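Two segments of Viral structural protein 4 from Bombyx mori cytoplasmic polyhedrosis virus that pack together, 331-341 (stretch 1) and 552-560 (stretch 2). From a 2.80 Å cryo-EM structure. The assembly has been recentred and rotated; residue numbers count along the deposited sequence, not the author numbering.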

# COMPACT_ATOMS: atom_id res chain seq x y z
N VAL B 331 -8.13 -17.36 -17.76
CA VAL B 331 -9.31 -16.69 -17.23
C VAL B 331 -10.54 -17.59 -17.34
O VAL B 331 -11.39 -17.63 -16.43
CB VAL B 331 -9.50 -15.34 -17.94
CG1 VAL B 331 -10.74 -14.63 -17.47
CG2 VAL B 331 -8.29 -14.46 -17.70
N LEU B 332 -10.63 -18.38 -18.41
CA LEU B 332 -11.75 -19.30 -18.55
C LEU B 332 -11.68 -20.44 -17.54
O LEU B 332 -12.72 -20.87 -17.02
CB LEU B 332 -11.79 -19.84 -19.97
CG LEU B 332 -12.16 -18.84 -21.06
CD1 LEU B 332 -11.91 -19.46 -22.40
CD2 LEU B 332 -13.61 -18.42 -20.92
N SER B 333 -10.48 -20.93 -17.22
CA SER B 333 -10.37 -21.96 -16.20
C SER B 333 -10.58 -21.40 -14.80
O SER B 333 -10.99 -22.13 -13.90
CB SER B 333 -9.01 -22.65 -16.29
OG SER B 333 -7.99 -21.76 -15.89
N LYS B 334 -10.30 -20.11 -14.61
CA LYS B 334 -10.68 -19.43 -13.37
C LYS B 334 -12.20 -19.43 -13.20
O LYS B 334 -12.72 -19.71 -12.11
CB LYS B 334 -10.12 -18.01 -13.38
CG LYS B 334 -10.21 -17.25 -12.09
CD LYS B 334 -9.54 -15.90 -12.25
CE LYS B 334 -9.57 -15.11 -10.97
NZ LYS B 334 -8.96 -13.77 -11.16
N PHE B 335 -12.92 -19.17 -14.29
CA PHE B 335 -14.38 -19.27 -14.26
C PHE B 335 -14.85 -20.70 -14.01
O PHE B 335 -15.82 -20.91 -13.28
CB PHE B 335 -14.99 -18.74 -15.55
CG PHE B 335 -16.46 -18.98 -15.65
CD1 PHE B 335 -17.34 -18.36 -14.78
CD2 PHE B 335 -16.98 -19.80 -16.64
CE1 PHE B 335 -18.70 -18.58 -14.88
CE2 PHE B 335 -18.33 -20.01 -16.75
CZ PHE B 335 -19.19 -19.40 -15.87
N LEU B 336 -14.19 -21.69 -14.60
CA LEU B 336 -14.63 -23.07 -14.39
C LEU B 336 -14.35 -23.55 -12.98
O LEU B 336 -15.12 -24.36 -12.43
CB LEU B 336 -13.97 -24.00 -15.41
CG LEU B 336 -14.40 -23.76 -16.85
CD1 LEU B 336 -13.72 -24.75 -17.76
CD2 LEU B 336 -15.91 -23.85 -16.97
N GLU B 337 -13.26 -23.07 -12.37
CA GLU B 337 -13.01 -23.31 -10.95
C GLU B 337 -14.10 -22.68 -10.09
O GLU B 337 -14.51 -23.26 -9.08
CB GLU B 337 -11.63 -22.77 -10.57
CG GLU B 337 -11.28 -22.87 -9.10
CD GLU B 337 -11.19 -24.29 -8.59
OE1 GLU B 337 -10.81 -25.19 -9.37
OE2 GLU B 337 -11.53 -24.52 -7.41
N ALA B 338 -14.59 -21.50 -10.47
CA ALA B 338 -15.72 -20.93 -9.74
C ALA B 338 -17.01 -21.70 -9.96
O ALA B 338 -17.86 -21.75 -9.07
CB ALA B 338 -15.91 -19.46 -10.12
N VAL B 339 -17.18 -22.31 -11.13
CA VAL B 339 -18.37 -23.11 -11.41
C VAL B 339 -18.37 -24.39 -10.57
O VAL B 339 -19.41 -24.78 -10.02
CB VAL B 339 -18.45 -23.42 -12.92
CG1 VAL B 339 -19.49 -24.48 -13.22
CG2 VAL B 339 -18.83 -22.18 -13.66
N VAL B 340 -17.22 -25.03 -10.43
CA VAL B 340 -17.16 -26.31 -9.74
C VAL B 340 -17.29 -26.14 -8.23
O VAL B 340 -18.03 -26.89 -7.58
CB VAL B 340 -15.87 -27.05 -10.14
CG1 VAL B 340 -15.63 -28.26 -9.27
CG2 VAL B 340 -15.97 -27.49 -11.57
N SER B 341 -16.62 -25.15 -7.65
CA SER B 341 -16.35 -25.14 -6.21
C SER B 341 -17.60 -24.86 -5.38
O SER B 341 -18.45 -24.05 -5.76
CB SER B 341 -15.29 -24.10 -5.88
OG SER B 341 -15.82 -22.79 -5.99
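Stretch 2 552-560: ESIRRWKWV

How does stretch 2 run across stretch 1? Residues 331-340 form the last turns of a helix that begins earlier in the chain, and Ser341 is the first residue to leave helical geometry. Stretch 2 enters as the end of another helix, also begun earlier, and then opens out: Trp557, Lys558 and Trp559 have extended backbone angles, with phi/psi of -76/126, -79/120 and -94/179. The two helix axes come within 9.8 Å of each other, and their N-to-C directions differ by 53°, with a signed crossing angle of -53°. Both segments therefore advance in broadly the same sense. The CA of Leu332 lies 6.4 Å from the CA of Ser553, whereas at the other end the CA of Val340 is 8.6 Å from the CA of Trp559, so the backbones are closer where the small serine sits and leave more room where the tryptophans come in.

What lets the helices come so close near Leu332? Ser553 points toward stretch 1 and puts little bulk between the backbones. Its chi1 is t (175°), and its OG fits between two leucines one turn apart, 3.3 Å from CB of Leu332 and 3.4 Å from CD1 of Leu336. These are packing contacts; no hydrogen bond crosses between the stretches. Ile554 takes a lesser part, its CA 4.4 Å from CD1 of Leu336.

Which bump fills the main hollow? Leu336 is buried and points toward stretch 2, into a pocket lined by Ser553, Trp557 and Trp559. Its chi1 is m and its chi2 t, and its two methyl groups diverge: CD1 lies 3.8 Å from CB of Trp557, while CD2 reaches CH2 of Trp559 at 4.2 Å. The base of the side chain is used as well. CB of Leu336 stands 4.0 Å from the centroid of the six-membered ring of Trp557, 14° off the ring normal, which makes a CH-pi contact over one face of the indole.

How does the Trp557 ring fit along the helix? With the largest area covered in this contact, it is a broad plate laid against residues from successive turns. Its CZ3 is 3.7 Å from O of Ser333 and 4.0 Å from CB of Ser333. The side chain of Glu337 borders the ring edge, with OE1 3.5 Å from CH2 of Trp557, and CG2 of Val340 approaches NE1 of Trp557 at 3.5 Å.

What closes the far end? Val340 supplies a second bump, its CG2 reaching both indoles, for it also lies 3.7 Å from CZ3 of Trp559. The CA-to-CB bond of Trp559 points sideways, but the end of its side chain comes nearer to stretch 1. A weak hydrogen bond from NE1 of Trp559 to O of Ile554, 3.4 Å long, ties this ring back to its own helix. The same ring forms one wall of the pocket around Leu336.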

# COMPACT_ATOMS: atom_id res chain seq x y z
N GLU B 552 -12.51 -25.12 -26.10
CA GLU B 552 -11.35 -25.87 -25.66
C GLU B 552 -11.19 -25.80 -24.15
O GLU B 552 -10.67 -26.73 -23.53
CB GLU B 552 -10.10 -25.33 -26.37
CG GLU B 552 -8.83 -26.12 -26.15
CD GLU B 552 -8.88 -27.50 -26.80
OE1 GLU B 552 -9.60 -27.66 -27.80
OE2 GLU B 552 -8.19 -28.41 -26.30
N SER B 553 -11.65 -24.70 -23.54
CA SER B 553 -11.65 -24.58 -22.09
C SER B 553 -12.54 -25.63 -21.43
O SER B 553 -12.16 -26.20 -20.40
CB SER B 553 -12.12 -23.18 -21.70
OG SER B 553 -12.23 -23.07 -20.30
N ILE B 554 -13.72 -25.89 -22.00
CA ILE B 554 -14.59 -26.92 -21.45
C ILE B 554 -14.01 -28.31 -21.70
O ILE B 554 -14.06 -29.18 -20.83
CB ILE B 554 -16.01 -26.78 -22.02
CG1 ILE B 554 -16.65 -25.48 -21.58
CG2 ILE B 554 -16.91 -27.93 -21.60
CD1 ILE B 554 -17.97 -25.24 -22.26
N ARG B 555 -13.41 -28.52 -22.88
CA ARG B 555 -12.85 -29.84 -23.17
C ARG B 555 -11.62 -30.17 -22.34
O ARG B 555 -11.35 -31.34 -22.08
CB ARG B 555 -12.53 -29.98 -24.65
CG ARG B 555 -13.75 -30.10 -25.53
CD ARG B 555 -13.37 -30.32 -26.97
NE ARG B 555 -12.73 -31.61 -27.19
CZ ARG B 555 -11.45 -31.77 -27.51
NH1 ARG B 555 -10.66 -30.71 -27.66
NH2 ARG B 555 -10.96 -32.99 -27.69
N ARG B 556 -10.85 -29.17 -21.91
CA ARG B 556 -9.63 -29.47 -21.17
C ARG B 556 -9.83 -29.59 -19.67
O ARG B 556 -8.94 -30.09 -18.98
CB ARG B 556 -8.56 -28.42 -21.45
CG ARG B 556 -7.99 -28.49 -22.84
CD ARG B 556 -6.83 -27.55 -23.01
NE ARG B 556 -6.30 -27.61 -24.36
CZ ARG B 556 -5.25 -26.93 -24.78
NH1 ARG B 556 -4.60 -26.14 -23.95
NH2 ARG B 556 -4.85 -27.04 -26.04
N TRP B 557 -10.96 -29.12 -19.14
CA TRP B 557 -11.20 -29.17 -17.71
C TRP B 557 -11.56 -30.60 -17.32
O TRP B 557 -12.47 -31.20 -17.90
CB TRP B 557 -12.33 -28.21 -17.34
CG TRP B 557 -12.56 -28.03 -15.88
CD1 TRP B 557 -13.53 -28.61 -15.13
CD2 TRP B 557 -11.80 -27.20 -14.99
NE1 TRP B 557 -13.43 -28.20 -13.82
CE2 TRP B 557 -12.38 -27.33 -13.71
CE3 TRP B 557 -10.70 -26.37 -15.14
CZ2 TRP B 557 -11.88 -26.66 -12.60
CZ3 TRP B 557 -10.21 -25.70 -14.04
CH2 TRP B 557 -10.80 -25.85 -12.78
N LYS B 558 -10.84 -31.15 -16.35
CA LYS B 558 -11.16 -32.49 -15.86
C LYS B 558 -12.35 -32.41 -14.91
O LYS B 558 -12.32 -31.69 -13.91
CB LYS B 558 -9.93 -33.15 -15.23
CG LYS B 558 -9.25 -32.43 -14.08
CD LYS B 558 -7.99 -33.16 -13.66
CE LYS B 558 -8.31 -34.49 -13.00
NZ LYS B 558 -7.09 -35.19 -12.51
N TRP B 559 -13.43 -33.10 -15.26
CA TRP B 559 -14.67 -32.95 -14.53
C TRP B 559 -14.79 -34.02 -13.45
O TRP B 559 -13.91 -34.88 -13.30
CB TRP B 559 -15.86 -33.00 -15.48
CG TRP B 559 -15.93 -31.83 -16.40
CD1 TRP B 559 -15.59 -31.80 -17.71
CD2 TRP B 559 -16.35 -30.50 -16.07
NE1 TRP B 559 -15.78 -30.55 -18.23
CE2 TRP B 559 -16.25 -29.73 -17.24
CE3 TRP B 559 -16.82 -29.89 -14.90
CZ2 TRP B 559 -16.59 -28.38 -17.27
CZ3 TRP B 559 -17.15 -28.56 -14.93
CH2 TRP B 559 -17.03 -27.81 -16.11
N VAL B 560 -15.90 -33.96 -12.71
CA VAL B 560 -16.22 -34.78 -11.53
C VAL B 560 -15.15 -34.64 -10.45
O VAL B 560 -14.08 -35.25 -10.50
CB VAL B 560 -16.46 -36.26 -11.92
CG1 VAL B 560 -16.81 -37.08 -10.69
CG2 VAL B 560 -17.54 -36.37 -12.98